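Local coordinates for secondary thiamine-phosphate synthase enzyme (Thermus thermophilus, PDB 2CU5) that probably acts as a thiamine-phosphate synthase of the UPF0047 (YjbQ) family and packs against copies of itself in a three-chain assembly, at the interface of chains A and B. Coordinates in Å, arbitrary orientation; residue numbers count along the deposited sequence, not the author numbering. Chains: chain A/B, Conserved Hypothetical Protein TT1486.

Contact 1: the interface of chains A and B. Residues chain A 59, 61-63, 65-66; chain B 66-67, 71, 81, 85, 89.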
loop_
_atom_site.group_PDB
_atom_site.type_symbol
_atom_site.label_atom_id
_atom_site.label_comp_id
_atom_site.label_asym_id
_atom_site.label_seq_id
_atom_site.Cartn_x
_atom_site.Cartn_y
_atom_site.Cartn_z
ATOM N N LEU A 59 -7.487 14.770 4.447
ATOM C CA LEU A 59 -6.456 13.882 3.915
ATOM C C LEU A 59 -5.508 14.641 2.991
ATOM O O LEU A 59 -4.284 14.524 3.108
ATOM C CB LEU A 59 -7.085 12.708 3.149
ATOM C CG LEU A 59 -7.746 11.614 3.993
ATOM C CD1 LEU A 59 -8.469 10.611 3.082
ATOM C CD2 LEU A 59 -6.684 10.915 4.831
ATOM N N GLY A 61 -5.101 17.910 2.832
ATOM C CA GLY A 61 -4.431 18.953 3.584
ATOM C C GLY A 61 -3.241 18.395 4.337
ATOM O O GLY A 61 -2.157 18.973 4.322
ATOM N N ARG A 62 -3.437 17.251 4.984
ATOM C CA ARG A 62 -2.365 16.620 5.742
ATOM C C ARG A 62 -1.276 16.056 4.828
ATOM O O ARG A 62 -0.092 16.117 5.153
ATOM C CB ARG A 62 -2.941 15.525 6.641
ATOM C CG ARG A 62 -3.720 16.061 7.843
ATOM C CD ARG A 62 -4.475 14.937 8.533
ATOM N NE ARG A 62 -5.159 15.331 9.766
ATOM C CZ ARG A 62 -4.657 15.171 10.988
ATOM N NH1 ARG A 62 -3.452 14.634 11.151
ATOM N NH2 ARG A 62 -5.382 15.500 12.052
ATOM N N LEU A 63 -1.668 15.505 3.683
ATOM C CA LEU A 63 -0.681 14.967 2.750
ATOM C C LEU A 63 0.214 16.077 2.201
ATOM O O LEU A 63 1.385 15.849 1.884
ATOM C CB LEU A 63 -1.376 14.253 1.586
ATOM C CG LEU A 63 -1.909 12.853 1.881
ATOM C CD1 LEU A 63 -2.735 12.381 0.695
ATOM C CD2 LEU A 63 -0.750 11.893 2.140
ATOM N N GLU A 65 1.177 18.617 3.883
ATOM C CA GLU A 65 2.113 18.946 4.949
ATOM C C GLU A 65 3.222 17.901 4.985
ATOM O O GLU A 65 4.379 18.214 5.267
ATOM C CB GLU A 65 1.376 19.021 6.296
ATOM C CG GLU A 65 0.208 20.017 6.289
ATOM C CD GLU A 65 -0.482 20.158 7.636
ATOM O OE1 GLU A 65 -0.764 19.127 8.276
ATOM O OE2 GLU A 65 -0.759 21.303 8.051
ATOM N N LEU A 66 2.875 16.656 4.674
ATOM C CA LEU A 66 3.860 15.584 4.660
ATOM C C LEU A 66 4.699 15.648 3.387
ATOM O O LEU A 66 5.886 15.315 3.393
ATOM C CB LEU A 66 3.165 14.224 4.756
ATOM C CG LEU A 66 2.398 13.951 6.053
ATOM C CD1 LEU A 66 1.806 12.562 6.008
ATOM C CD2 LEU A 66 3.336 14.090 7.242
ATOM N N LEU B 66 3.516 12.020 12.505
ATOM C CA LEU B 66 3.220 12.338 11.112
ATOM C C LEU B 66 1.749 12.703 10.949
ATOM O O LEU B 66 1.391 13.517 10.095
ATOM C CB LEU B 66 3.560 11.144 10.214
ATOM C CG LEU B 66 5.060 10.862 10.077
ATOM C CD1 LEU B 66 5.281 9.524 9.385
ATOM C CD2 LEU B 66 5.721 12.000 9.303
ATOM N N ALA B 67 0.898 12.105 11.776
ATOM C CA ALA B 67 -0.534 12.362 11.706
ATOM C C ALA B 67 -1.084 12.686 13.087
ATOM O O ALA B 67 -1.730 11.853 13.719
ATOM C CB ALA B 67 -1.258 11.137 11.117
ATOM N N ARG B 71 -5.236 18.658 15.051
ATOM C CA ARG B 71 -4.739 19.562 14.009
ATOM C C ARG B 71 -5.771 20.672 13.830
ATOM O O ARG B 71 -6.909 20.413 13.432
ATOM C CB ARG B 71 -4.552 18.792 12.695
ATOM C CG ARG B 71 -4.215 19.647 11.469
ATOM C CD ARG B 71 -3.821 18.761 10.292
ATOM N NE ARG B 71 -3.538 19.524 9.078
ATOM C CZ ARG B 71 -4.450 19.874 8.177
ATOM N NH1 ARG B 71 -4.087 20.575 7.110
ATOM N NH2 ARG B 71 -5.719 19.512 8.331
ATOM N N SER B 81 -9.547 12.339 11.685
ATOM C CA SER B 81 -8.867 12.423 10.399
ATOM C C SER B 81 -7.461 11.836 10.506
ATOM O O SER B 81 -6.921 11.324 9.527
ATOM C CB SER B 81 -8.788 13.865 9.914
ATOM O OG SER B 81 -10.044 14.293 9.442
ATOM N N LEU B 85 -5.950 9.165 7.847
ATOM C CA LEU B 85 -4.659 9.307 7.180
ATOM C C LEU B 85 -3.774 8.097 7.419
ATOM O O LEU B 85 -3.165 7.577 6.485
ATOM C CB LEU B 85 -3.929 10.568 7.653
ATOM C CG LEU B 85 -2.515 10.751 7.080
ATOM C CD1 LEU B 85 -2.555 10.778 5.552
ATOM C CD2 LEU B 85 -1.927 12.065 7.607
ATOM N N LEU B 89 -2.232 5.582 4.566
ATOM C CA LEU B 89 -0.793 5.351 4.484
ATOM C C LEU B 89 -0.412 3.880 4.647
ATOM O O LEU B 89 0.569 3.420 4.066
ATOM C CB LEU B 89 -0.069 6.173 5.556
ATOM C CG LEU B 89 -0.161 7.695 5.435
ATOM C CD1 LEU B 89 0.499 8.341 6.644
ATOM C CD2 LEU B 89 0.507 8.152 4.152
HETATM O O HOH W 1 -0.975 14.987 9.413
#

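Contact 2: the interface of chains A and B. Residues chain A 46, 48-49, 59, 109; chain B 40-41, 84, 87-88.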
loop_
_atom_site.group_PDB
_atom_site.type_symbol
_atom_site.label_atom_id
_atom_site.label_comp_id
_atom_site.label_asym_id
_atom_site.label_seq_id
_atom_site.Cartn_x
_atom_site.Cartn_y
_atom_site.Cartn_z
ATOM N N THR A 46 -6.909 4.492 -3.574
ATOM C CA THR A 46 -7.127 4.250 -2.162
ATOM C C THR A 46 -8.595 3.979 -1.897
ATOM O O THR A 46 -9.465 4.319 -2.709
ATOM C CB THR A 46 -6.689 5.479 -1.310
ATOM O OG1 THR A 46 -6.787 5.166 0.084
ATOM C CG2 THR A 46 -7.577 6.676 -1.603
ATOM N N GLN A 48 -11.327 4.868 0.856
ATOM C CA GLN A 48 -11.562 5.744 1.993
ATOM C C GLN A 48 -13.008 6.199 2.099
ATOM O O GLN A 48 -13.873 5.726 1.364
ATOM C CB GLN A 48 -10.627 6.955 1.922
ATOM C CG GLN A 48 -9.403 6.826 2.821
ATOM C CD GLN A 48 -9.793 6.678 4.277
ATOM O OE1 GLN A 48 -10.666 7.393 4.768
ATOM N NE2 GLN A 48 -9.146 5.757 4.979
ATOM N N GLU A 49 -13.273 7.121 3.018
ATOM C CA GLU A 49 -14.630 7.604 3.224
ATOM C C GLU A 49 -15.002 8.804 2.362
ATOM O O GLU A 49 -14.258 9.785 2.283
ATOM C CB GLU A 49 -14.844 7.967 4.695
ATOM C CG GLU A 49 -16.308 8.170 5.038
ATOM C CD GLU A 49 -16.524 8.801 6.392
ATOM O OE1 GLU A 49 -15.827 8.422 7.359
ATOM O OE2 GLU A 49 -17.407 9.672 6.489
ATOM N N LEU A 59 -7.487 14.770 4.447
ATOM C CA LEU A 59 -6.456 13.882 3.915
ATOM C C LEU A 59 -5.508 14.641 2.991
ATOM O O LEU A 59 -4.284 14.524 3.108
ATOM C CB LEU A 59 -7.085 12.708 3.149
ATOM C CG LEU A 59 -7.746 11.614 3.993
ATOM C CD1 LEU A 59 -8.469 10.611 3.082
ATOM C CD2 LEU A 59 -6.684 10.915 4.831
ATOM N N GLN A 109 -16.976 3.082 2.979
ATOM C CA GLN A 109 -15.888 3.006 2.010
ATOM C C GLN A 109 -16.300 3.258 0.568
ATOM O O GLN A 109 -17.387 2.873 0.139
ATOM C CB GLN A 109 -15.208 1.634 2.066
ATOM C CG GLN A 109 -14.456 1.311 3.344
ATOM C CD GLN A 109 -13.833 -0.071 3.275
ATOM O OE1 GLN A 109 -14.506 -1.040 2.922
ATOM N NE2 GLN A 109 -12.547 -0.172 3.606
ATOM N N HIS B 40 -12.989 -1.032 6.750
ATOM C CA HIS B 40 -12.977 0.132 7.626
ATOM C C HIS B 40 -12.068 1.210 7.066
ATOM O O HIS B 40 -11.171 0.918 6.284
ATOM C CB HIS B 40 -12.475 -0.282 9.008
ATOM C CG HIS B 40 -13.196 -1.458 9.585
ATOM N ND1 HIS B 40 -14.513 -1.401 9.983
ATOM C CD2 HIS B 40 -12.782 -2.724 9.829
ATOM C CE1 HIS B 40 -14.880 -2.581 10.451
ATOM N NE2 HIS B 40 -13.848 -3.400 10.369
ATOM N N THR B 41 -12.284 2.450 7.490
ATOM C CA THR B 41 -11.485 3.560 6.995
ATOM C C THR B 41 -10.564 4.186 8.042
ATOM O O THR B 41 -9.843 5.131 7.728
ATOM C CB THR B 41 -12.383 4.685 6.436
ATOM O OG1 THR B 41 -13.255 5.149 7.471
ATOM C CG2 THR B 41 -13.221 4.177 5.257
ATOM N N HIS B 84 -7.851 8.343 9.650
ATOM C CA HIS B 84 -8.130 8.150 8.231
ATOM C C HIS B 84 -6.807 8.220 7.466
ATOM O O HIS B 84 -6.558 7.425 6.557
ATOM C CB HIS B 84 -9.089 9.232 7.727
ATOM C CG HIS B 84 -10.523 8.972 8.066
ATOM N ND1 HIS B 84 -11.320 8.125 7.325
ATOM C CD2 HIS B 84 -11.298 9.426 9.079
ATOM C CE1 HIS B 84 -12.524 8.070 7.866
ATOM N NE2 HIS B 84 -12.537 8.849 8.931
ATOM N N SER B 87 -4.690 5.164 8.064
ATOM C CA SER B 87 -5.274 4.052 7.311
ATOM C C SER B 87 -4.829 4.110 5.842
ATOM O O SER B 87 -4.392 3.106 5.280
ATOM C CB SER B 87 -6.802 4.105 7.391
ATOM O OG SER B 87 -7.388 3.053 6.641
ATOM N N LEU B 88 -4.940 5.287 5.230
ATOM C CA LEU B 88 -4.542 5.478 3.833
ATOM C C LEU B 88 -3.064 5.160 3.617
ATOM O O LEU B 88 -2.681 4.550 2.614
ATOM C CB LEU B 88 -4.839 6.923 3.387
ATOM C CG LEU B 88 -4.406 7.327 1.965
ATOM C CD1 LEU B 88 -5.271 8.480 1.469
ATOM C CD2 LEU B 88 -2.920 7.711 1.952
HETATM O O HOH W 2 -7.388 3.801 3.632
HETATM O O HOH W 3 -4.365 3.774 0.592
HETATM O O HOH W 4 -11.044 2.143 3.899
#

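Contact 3: the interface of chains A and B. Residues chain A 52, 54, 57-58; chain B 73-76, 78, 81.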
loop_
_atom_site.group_PDB
_atom_site.type_symbol
_atom_site.label_atom_id
_atom_site.label_comp_id
_atom_site.label_asym_id
_atom_site.label_seq_id
_atom_site.Cartn_x
_atom_site.Cartn_y
_atom_site.Cartn_z
ATOM N N ASP A 52 -18.583 11.822 4.246
ATOM C CA ASP A 52 -18.305 13.137 4.811
ATOM C C ASP A 52 -17.198 13.753 3.958
ATOM O O ASP A 52 -16.064 13.276 3.963
ATOM C CB ASP A 52 -17.841 13.022 6.261
ATOM C CG ASP A 52 -17.599 14.376 6.897
ATOM O OD1 ASP A 52 -17.541 15.376 6.147
ATOM O OD2 ASP A 52 -17.457 14.439 8.138
ATOM N N THR A 54 -15.388 16.286 4.332
ATOM C CA THR A 54 -14.241 16.786 5.081
ATOM C C THR A 54 -13.133 15.756 5.276
ATOM O O THR A 54 -11.977 16.125 5.490
ATOM C CB THR A 54 -14.675 17.351 6.451
ATOM O OG1 THR A 54 -15.282 16.320 7.241
ATOM C CG2 THR A 54 -15.676 18.482 6.248
ATOM N N GLN A 57 -10.960 16.239 2.429
ATOM C CA GLN A 57 -10.344 17.547 2.613
ATOM C C GLN A 57 -9.154 17.467 3.573
ATOM O O GLN A 57 -8.065 17.965 3.270
ATOM C CB GLN A 57 -11.380 18.534 3.145
ATOM C CG GLN A 57 -12.415 18.953 2.107
ATOM C CD GLN A 57 -13.581 19.699 2.724
ATOM O OE1 GLN A 57 -13.404 20.471 3.668
ATOM N NE2 GLN A 57 -14.778 19.484 2.187
ATOM N N ASP A 58 -9.360 16.841 4.727
ATOM C CA ASP A 58 -8.282 16.715 5.700
ATOM C C ASP A 58 -7.151 15.821 5.191
ATOM O O ASP A 58 -5.979 16.085 5.466
ATOM C CB ASP A 58 -8.818 16.179 7.033
ATOM C CG ASP A 58 -9.689 17.190 7.763
ATOM O OD1 ASP A 58 -9.823 18.327 7.273
ATOM O OD2 ASP A 58 -10.239 16.847 8.831
ATOM N N GLN B 73 -6.316 22.911 11.558
ATOM C CA GLN B 73 -6.882 23.014 10.219
ATOM C C GLN B 73 -7.860 21.919 9.806
ATOM O O GLN B 73 -8.494 22.022 8.752
ATOM C CB GLN B 73 -5.760 23.105 9.182
ATOM C CG GLN B 73 -4.782 24.239 9.440
ATOM C CD GLN B 73 -3.549 23.785 10.192
ATOM O OE1 GLN B 73 -3.641 23.101 11.214
ATOM N NE2 GLN B 73 -2.381 24.169 9.688
ATOM N N ASP B 74 -7.980 20.874 10.619
ATOM C CA ASP B 74 -8.903 19.781 10.320
ATOM C C ASP B 74 -10.338 20.301 10.227
ATOM O O ASP B 74 -10.762 21.120 11.039
ATOM C CB ASP B 74 -8.824 18.703 11.409
ATOM C CG ASP B 74 -7.887 17.566 11.048
ATOM O OD1 ASP B 74 -7.166 17.669 10.031
ATOM O OD2 ASP B 74 -7.876 16.560 11.789
ATOM N N ARG B 75 -11.080 19.812 9.236
ATOM C CA ARG B 75 -12.464 20.218 9.044
ATOM C C ARG B 75 -13.400 19.082 9.455
ATOM O O ARG B 75 -14.589 19.299 9.695
ATOM C CB ARG B 75 -12.683 20.613 7.581
ATOM C CG ARG B 75 -11.695 21.679 7.121
ATOM C CD ARG B 75 -11.650 21.842 5.611
ATOM N NE ARG B 75 -12.650 22.785 5.116
ATOM C CZ ARG B 75 -12.738 23.185 3.851
ATOM N NH1 ARG B 75 -11.881 22.724 2.946
ATOM N NH2 ARG B 75 -13.680 24.049 3.489
ATOM N N HIS B 76 -12.850 17.873 9.537
ATOM C CA HIS B 76 -13.605 16.689 9.946
ATOM C C HIS B 76 -13.764 16.791 11.462
ATOM O O HIS B 76 -12.898 16.354 12.223
ATOM C CB HIS B 76 -12.828 15.427 9.563
ATOM C CG HIS B 76 -13.564 14.150 9.824
ATOM N ND1 HIS B 76 -14.830 13.907 9.336
ATOM C CD2 HIS B 76 -13.194 13.031 10.487
ATOM C CE1 HIS B 76 -15.208 12.690 9.688
ATOM N NE2 HIS B 76 -14.232 12.137 10.386
ATOM N N GLU B 78 -15.465 15.228 13.648
ATOM C CA GLU B 78 -15.492 14.000 14.427
ATOM C C GLU B 78 -14.130 13.810 15.092
ATOM O O GLU B 78 -14.010 13.131 16.115
ATOM C CB GLU B 78 -15.822 12.816 13.514
ATOM C CG GLU B 78 -17.221 12.878 12.900
ATOM C CD GLU B 78 -17.487 14.173 12.141
ATOM O OE1 GLU B 78 -16.706 14.508 11.229
ATOM O OE2 GLU B 78 -18.482 14.859 12.454
ATOM N N SER B 81 -9.547 12.339 11.685
ATOM C CA SER B 81 -8.867 12.423 10.399
ATOM C C SER B 81 -7.461 11.836 10.506
ATOM O O SER B 81 -6.921 11.324 9.527
ATOM C CB SER B 81 -8.788 13.865 9.914
ATOM O OG SER B 81 -10.044 14.293 9.442
HETATM O O HOH W 5 -17.322 16.882 10.035
HETATM O O HOH W 6 -8.255 20.243 6.392
#

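Contact 4: the interface of chains A and B. Residues chain A 33, 94-97, 105; chain B 35, 37, 93.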
loop_
_atom_site.group_PDB
_atom_site.type_symbol
_atom_site.label_atom_id
_atom_site.label_comp_id
_atom_site.label_asym_id
_atom_site.label_seq_id
_atom_site.Cartn_x
_atom_site.Cartn_y
_atom_site.Cartn_z
ATOM N N LEU A 33 -12.697 -11.556 -7.031
ATOM C CA LEU A 33 -11.774 -10.453 -6.803
ATOM C C LEU A 33 -11.609 -9.596 -8.053
ATOM O O LEU A 33 -11.756 -10.074 -9.179
ATOM C CB LEU A 33 -10.415 -10.991 -6.340
ATOM C CG LEU A 33 -10.436 -11.538 -4.909
ATOM C CD1 LEU A 33 -9.171 -12.321 -4.605
ATOM C CD2 LEU A 33 -10.600 -10.373 -3.945
ATOM N N LEU A 94 -5.073 -1.808 -6.187
ATOM C CA LEU A 94 -6.040 -2.261 -5.202
ATOM C C LEU A 94 -6.522 -3.630 -5.631
ATOM O O LEU A 94 -6.430 -3.983 -6.800
ATOM C CB LEU A 94 -7.241 -1.317 -5.143
ATOM C CG LEU A 94 -7.038 0.082 -4.557
ATOM C CD1 LEU A 94 -8.315 0.886 -4.698
ATOM C CD2 LEU A 94 -6.627 -0.053 -3.094
ATOM N N LEU A 95 -7.027 -4.393 -4.672
ATOM C CA LEU A 95 -7.569 -5.718 -4.939
ATOM C C LEU A 95 -8.827 -5.730 -4.089
ATOM O O LEU A 95 -8.754 -5.624 -2.864
ATOM C CB LEU A 95 -6.591 -6.800 -4.493
ATOM C CG LEU A 95 -7.010 -8.233 -4.832
ATOM C CD1 LEU A 95 -7.194 -8.369 -6.338
ATOM C CD2 LEU A 95 -5.959 -9.209 -4.316
ATOM N N LEU A 96 -9.980 -5.837 -4.742
ATOM C CA LEU A 96 -11.254 -5.794 -4.037
ATOM C C LEU A 96 -12.209 -6.917 -4.424
ATOM O O LEU A 96 -12.109 -7.488 -5.508
ATOM C CB LEU A 96 -11.931 -4.450 -4.314
ATOM C CG LEU A 96 -11.106 -3.198 -3.982
ATOM C CD1 LEU A 96 -11.614 -2.004 -4.774
ATOM C CD2 LEU A 96 -11.174 -2.934 -2.481
ATOM N N LEU A 97 -13.138 -7.209 -3.520
ATOM C CA LEU A 97 -14.150 -8.243 -3.726
ATOM C C LEU A 97 -15.357 -7.651 -4.440
ATOM O O LEU A 97 -15.757 -6.519 -4.165
ATOM C CB LEU A 97 -14.623 -8.793 -2.381
ATOM C CG LEU A 97 -13.615 -9.519 -1.499
ATOM C CD1 LEU A 97 -14.176 -9.667 -0.086
ATOM C CD2 LEU A 97 -13.306 -10.866 -2.107
ATOM N N LEU A 105 -17.898 -3.532 -0.079
ATOM C CA LEU A 105 -17.157 -2.580 0.738
ATOM C C LEU A 105 -17.827 -2.315 2.075
ATOM O O LEU A 105 -18.996 -2.652 2.273
ATOM C CB LEU A 105 -17.046 -1.260 -0.025
ATOM C CG LEU A 105 -16.465 -1.363 -1.436
ATOM C CD1 LEU A 105 -16.651 -0.051 -2.182
ATOM C CD2 LEU A 105 -14.993 -1.732 -1.335
ATOM N N TYR B 35 -6.319 -13.579 0.408
ATOM C CA TYR B 35 -6.668 -12.156 0.397
ATOM C C TYR B 35 -7.266 -11.713 1.734
ATOM O O TYR B 35 -8.152 -12.375 2.278
ATOM C CB TYR B 35 -7.671 -11.882 -0.732
ATOM C CG TYR B 35 -8.299 -10.500 -0.732
ATOM C CD1 TYR B 35 -7.596 -9.387 -1.197
ATOM C CD2 TYR B 35 -9.612 -10.314 -0.310
ATOM C CE1 TYR B 35 -8.194 -8.127 -1.249
ATOM C CE2 TYR B 35 -10.218 -9.061 -0.353
ATOM C CZ TYR B 35 -9.509 -7.974 -0.828
ATOM O OH TYR B 35 -10.129 -6.751 -0.918
ATOM N N PHE B 37 -8.789 -8.193 3.893
ATOM C CA PHE B 37 -9.323 -6.849 3.698
ATOM C C PHE B 37 -10.074 -6.347 4.931
ATOM O O PHE B 37 -10.809 -7.098 5.560
ATOM C CB PHE B 37 -10.270 -6.892 2.487
ATOM C CG PHE B 37 -10.974 -5.596 2.195
ATOM C CD1 PHE B 37 -10.321 -4.565 1.525
ATOM C CD2 PHE B 37 -12.310 -5.424 2.549
ATOM C CE1 PHE B 37 -10.987 -3.386 1.210
ATOM C CE2 PHE B 37 -12.987 -4.246 2.238
ATOM C CZ PHE B 37 -12.324 -3.224 1.565
ATOM N N HIS B 93 -5.698 -3.703 2.578
ATOM C CA HIS B 93 -5.757 -5.067 2.072
ATOM C C HIS B 93 -4.379 -5.690 1.957
ATOM O O HIS B 93 -3.370 -4.991 1.846
ATOM C CB HIS B 93 -6.430 -5.113 0.692
ATOM C CG HIS B 93 -5.480 -4.918 -0.450
ATOM N ND1 HIS B 93 -5.024 -3.678 -0.839
ATOM C CD2 HIS B 93 -4.860 -5.815 -1.255
ATOM C CE1 HIS B 93 -4.165 -3.816 -1.833
ATOM N NE2 HIS B 93 -4.046 -5.103 -2.104
#

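Contact 1: the interface of chains A and B
A:Leu66 and B:Leu66 meet where helix 53-66 of one UPF0047 (YjbQ) family chain packs against the end of helix 53-66 and against helix 81-90 of the other. Their side chains cross at about a right angle, with CD2 of A:Leu66 3.8 Å from CD2 of B:Leu66. The rest of the apolar contact gathers round B:Leu85. Its CG lies anti to the backbone N (chi1 176°), and its branches divide: CD1 faces CD2 of A:Leu63, while CD2 lies 3.7 Å from CB of A:Arg62. A:Leu59 CD2 presses on the helix backbone, 3.5 Å from CA of B:Leu85. Two arginines slide past each other in opposite directions, CD of B:Arg71 lying over the centre of the A:Arg62 guanidinium.

Charge pairing is carried by B:Arg71, whose NE donates to the carboxylate OE1 of A:Glu65 at 2.9 Å, bent to 143° at the hydrogen. The oxygen is met from above its plane, carboxylate and guanidinium standing 84° apart. An alanine in place of B:Arg71 would probably leave the A:Glu65 carboxylate without its charged mate and the A:Arg62 guanidinium freer to turn.

Water 1 links A:Arg62 NH1 (3.0 Å) to B:Leu66 O (2.9 Å).

Contact 2: the interface of chains A and B
A:Gln48, at the end of strand 43-48, meets B:His84 of helix 81-90 and the loop residue B:Thr41, both ends of its side-chain amide being used across this helix-to-strand part of the interface. Among the direct hydrogen bonds, B:His84 ND1 donates to the amide oxygen OE1 of A:Gln48 at 2.7 Å. The donor lies in the carbonyl plane on a lone pair, and OE1 lies close to the imidazole plane, although amide and ring are turned 80° apart. A bend at chi2 (-60°) folds the glutamine chain to bring its amide here. The other end, NE2 of A:Gln48, donates to the backbone O of B:Thr41 at 2.9 Å, nearly straight at 172°. Within chain A, the backbone N of A:Glu49 also reaches OE1 of A:Gln48, from above the amide plane, and bonds at both ends of the amide would resist its rotation.

Apolar contacts flank this group. CG of A:Gln109 lies 3.7 Å from the methyl CG2 of B:Thr41, the two side chains running past each other in opposite directions. CB of A:Glu49 packs against CE1 of B:His84 from out of the ring plane.

Waters complete the polar network. Water 2 joins A:Gln48 NE2 to B:Ser87 OG, and water 4 joins A:Gln109 NE2 to B:His40 O. Water 3 lies 2.8 Å from the hydroxyl OG1 of A:Thr46 and 2.7 Å from the backbone O of B:Leu88.

Contact 3: the interface of chains A and B
A:Thr54 and the B:Arg75-B:His76 segment form the small apolar centre: the threonine methyl CG2 lies 3.9 Å from CB of B:Arg75, while its CB packs against CA of B:His76. Alongside, CB of A:Asp58 rests against CB of B:Ser81.

Outward from this centre, the A:Asp58 carboxylate receives bonds on both oxygens. OD1 uses its syn lone pair for the backbone N of B:Arg75, at 2.8 Å and 166°. OD2 takes the backbone N of B:His76 on the syn side (2.9 Å), 29° out of the carboxylate plane, and with its anti lone pair accepts from the hydroxyl OG of B:Ser81 at 2.6 Å. Water 6 connects OD1 to B:Gln73 O. An alanine in place of A:Asp58 would probably leave the B:Arg75 and B:His76 amides and the B:Ser81 hydroxyl without their acceptor.

At the rim, CG of B:His76 anti to its backbone N (chi1 -175°) carries ND1 to OD2 of A:Asp52, to which it donates at 2.9 Å, in the imidazole plane but from well above the carboxylate. The same ND1 hydrogen-bonds OG1 of A:Thr54 at 3.2 Å, direction undecided. A:Asp52 OD2 also lies 3.2 Å from B:Glu78 OE1, probably unfavourable unless a proton is shared; water 5 bridges them. The A:Gln57 amide placement is doubtful, its OE1 crowding the B:Arg75 guanidinium without a hydrogen bond.

A:Asp52 is the N-cap of helix 53-66, OD1 accepting from A:Thr54 N and OG1, where that helix meets the chain B loop leading into helix 81-90.

Contact 4: the interface of chains A and B
Strands make this contact: strand 93-99 of chain A, with A:Leu33 from strand 32-37, receives B:Tyr35 and B:Phe37 from strand 32-37 and B:His93 from strand 93-99 of chain B. B:Tyr35 projects into a leucine-lined setting, its CG anti to the backbone N (chi1 171°). A:Leu33 sets its CD2 methyl over the centre of one ring face, 3.8 Å from the centroid, in a CH-pi contact. Two more leucines approach from the same side of the ring plane: CD2 of A:Leu95 lies 3.5 Å from CD1 of B:Tyr35, and CG of A:Leu97 lies 3.6 Å from CE2 of B:Tyr35. The A:Leu95 and B:Tyr35 side chains run past each other in opposite directions, whereas that of A:Leu97 crosses the ring at a slant. Together the three leucines form a concave apolar seat under one face of the phenol.

Further along strand 93-99, CD2 of A:Leu96 lies to one face of the B:Phe37 ring near CE1, 3.7 Å from that atom. B:His93 holds its CG between the backbone N and the carbonyl carbon (chi1 88°), which brings CD2 of its imidazole to 3.8 Å from CB of A:Leu95. The backbone N of A:Leu95 lies above one face of that imidazole, offset toward the rim.

The polar tip of the tyrosine is met by the strand backbone: the phenol OH of B:Tyr35 donates to the carbonyl O of A:Leu95 at 2.6 Å, from 27° out of the carbonyl plane.

Measured between the centres of their C-alpha atoms, contact 1 and contact 2 are about 12 Å apart. Contact 1 and contact 3 are about 10 Å apart, and contact 2 and contact 3 about 12 Å. A:Leu59 belongs to contacts 1 and 2, and B:Ser81 to contacts 1 and 3, so helix 53-66 of chain A and helix 81-90 of chain B tie the three together. Contact 4, based on strands, lies about 14 Å from contact 2 but well over 20 Å from the others. The unlike surfaces used by the two chains would suit a cyclic trimer, consistent with the three-chain deposited assembly.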